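DnaJ homolog subfamily C member 27-A (PDB 6JMG) binds GTP and magnesium as a Rab-family small GTPase that also carries a DnaJ domain, and is possibly involved in regulating the MEK/ERK pathway. Local coordinates at residues Val58-Arg63 against Phe178-Val183. Residues are numbered along the deposited sequence; the frame is centred on the assembly and turned at random.
Sequences VHIKDR and FYSAIV
Val58, Ile60 and Lys61 pack against Tyr179, Ser180 and Val183 in an apolar strand-to-helix contact, where the end of edge strand 51-60 and its hairpin turn meet helix 171-187. The two short axes approach to 9.2 Å and cross at -69°, with no hydrogen bond between the two segments. Val58 lies over one face of the Tyr179 ring: CG2 sits above the ring centre, 4.2 Å from the centroid, in a CH-pi contact, while CG1 reaches Tyr179 CE2. The opposite ring face is met by Phe178 CD2, offset toward the rim, so the phenol is held between the strand and its own helix neighbour. Ile60 sits over the turn between Tyr179 and Val183. Its CG1 touches Tyr179 CB at 4.0 Å, and its CG2 lies 3.8 Å from Val183 CG2, close also to the Tyr179 carbonyl oxygen. Val183 meets the turn with its other methyl: CG1, anti to the backbone N (chi1 166°), is 3.8 Å from Lys61 CG, and the two side chains run past each other in opposite directions. Lys61 CE lies 3.7 Å from Ser180 CB; a kink early in the chain (chi2 -41°) turns CD toward the helix, and NZ forms a salt bridge with Asp184. Ser180 OG is hydrogen-bonded to the carbonyl oxygen of Gln176, one helical turn earlier, and touches Ile60 CG2 by van der Waals contact. Between Ile60 and Arg63, paired backbone bonds close the two-residue hairpin turn that leads into strand 63-72, whose Val67 and Ile65 continue the apolar layer under Tyr179 and Val183. The arrangement is that of the C-terminal helix of a Ras-type G domain, which lies on one face of the central sheet and here reaches the antiparallel hairpin at its edge.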
# COMPACT_ATOMS: atom_id res chain seq x y z
N VAL A 58 -17.46 8.70 -11.66
CA VAL A 58 -16.46 8.87 -12.70
C VAL A 58 -16.61 7.76 -13.73
O VAL A 58 -17.13 6.68 -13.43
CB VAL A 58 -15.02 8.89 -12.15
CG1 VAL A 58 -14.86 10.00 -11.14
CG2 VAL A 58 -14.64 7.53 -11.56
N HIS A 59 -16.18 8.05 -14.97
CA HIS A 59 -16.16 7.09 -16.08
C HIS A 59 -14.73 6.91 -16.57
O HIS A 59 -14.22 7.76 -17.32
CB HIS A 59 -17.06 7.57 -17.21
CG HIS A 59 -17.31 6.54 -18.27
ND1 HIS A 59 -17.94 5.34 -18.00
CD2 HIS A 59 -17.02 6.52 -19.59
CE1 HIS A 59 -18.03 4.63 -19.11
NE2 HIS A 59 -17.48 5.32 -20.09
N ILE A 60 -14.10 5.80 -16.21
CA ILE A 60 -12.71 5.52 -16.57
C ILE A 60 -12.68 4.15 -17.23
O ILE A 60 -13.48 3.27 -16.90
CB ILE A 60 -11.76 5.59 -15.35
CG1 ILE A 60 -11.05 6.95 -15.28
CG2 ILE A 60 -10.73 4.49 -15.38
CD1 ILE A 60 -11.97 8.17 -15.24
N LYS A 61 -11.78 4.00 -18.21
CA LYS A 61 -11.85 2.93 -19.21
C LYS A 61 -13.18 3.20 -19.92
O LYS A 61 -13.37 4.32 -20.40
CB LYS A 61 -11.68 1.54 -18.60
CG LYS A 61 -10.37 1.35 -17.84
CD LYS A 61 -9.19 2.00 -18.57
CE LYS A 61 -7.95 2.00 -17.70
NZ LYS A 61 -7.59 0.61 -17.26
N ASP A 62 -14.10 2.25 -19.97
CA ASP A 62 -15.51 2.62 -20.02
C ASP A 62 -16.26 1.80 -19.00
O ASP A 62 -17.34 1.26 -19.24
CB ASP A 62 -16.10 2.48 -21.42
CG ASP A 62 -15.56 1.30 -22.18
OD1 ASP A 62 -15.04 0.36 -21.53
OD2 ASP A 62 -15.63 1.32 -23.42
N ARG A 63 -15.68 1.74 -17.80
CA ARG A 63 -16.37 1.28 -16.61
C ARG A 63 -16.92 2.50 -15.90
O ARG A 63 -16.25 3.53 -15.80
CB ARG A 63 -15.42 0.52 -15.68
CG ARG A 63 -14.83 -0.76 -16.25
CD ARG A 63 -15.20 -1.94 -15.37
NE ARG A 63 -16.63 -1.92 -15.07
CZ ARG A 63 -17.19 -2.62 -14.09
NH1 ARG A 63 -16.43 -3.37 -13.31
NH2 ARG A 63 -18.51 -2.55 -13.88
N PHE A 178 -4.89 7.35 -11.02
CA PHE A 178 -5.42 6.75 -9.80
C PHE A 178 -6.55 5.78 -10.11
O PHE A 178 -6.53 4.62 -9.69
CB PHE A 178 -5.91 7.88 -8.90
CG PHE A 178 -6.38 7.47 -7.52
CD1 PHE A 178 -5.53 6.84 -6.62
CD2 PHE A 178 -7.65 7.84 -7.09
CE1 PHE A 178 -5.96 6.56 -5.33
CE2 PHE A 178 -8.08 7.54 -5.82
CZ PHE A 178 -7.24 6.91 -4.93
N TYR A 179 -7.56 6.25 -10.85
CA TYR A 179 -8.74 5.42 -11.09
C TYR A 179 -8.44 4.32 -12.09
O TYR A 179 -9.08 3.26 -12.04
CB TYR A 179 -9.91 6.29 -11.55
CG TYR A 179 -10.52 7.13 -10.45
CD1 TYR A 179 -10.87 6.56 -9.24
CD2 TYR A 179 -10.71 8.51 -10.62
CE1 TYR A 179 -11.44 7.33 -8.22
CE2 TYR A 179 -11.28 9.29 -9.60
CZ TYR A 179 -11.64 8.69 -8.41
OH TYR A 179 -12.20 9.43 -7.38
N SER A 180 -7.49 4.54 -13.00
CA SER A 180 -7.15 3.44 -13.90
C SER A 180 -6.44 2.32 -13.16
O SER A 180 -6.75 1.15 -13.37
CB SER A 180 -6.30 3.95 -15.06
OG SER A 180 -6.85 5.13 -15.61
N ALA A 181 -5.53 2.65 -12.25
CA ALA A 181 -4.92 1.60 -11.45
C ALA A 181 -5.98 0.89 -10.61
O ALA A 181 -5.92 -0.33 -10.42
CB ALA A 181 -3.80 2.18 -10.58
N ILE A 182 -6.99 1.63 -10.13
CA ILE A 182 -8.01 1.01 -9.29
C ILE A 182 -8.92 0.12 -10.14
O ILE A 182 -9.33 -0.96 -9.70
CB ILE A 182 -8.80 2.08 -8.52
CG1 ILE A 182 -7.92 2.75 -7.46
CG2 ILE A 182 -9.99 1.45 -7.81
CD1 ILE A 182 -8.57 3.96 -6.76
N VAL A 183 -9.26 0.56 -11.35
CA VAL A 183 -10.01 -0.31 -12.27
C VAL A 183 -9.20 -1.56 -12.58
O VAL A 183 -9.74 -2.67 -12.59
CB VAL A 183 -10.40 0.45 -13.55
CG1 VAL A 183 -10.87 -0.51 -14.62
CG2 VAL A 183 -11.51 1.46 -13.25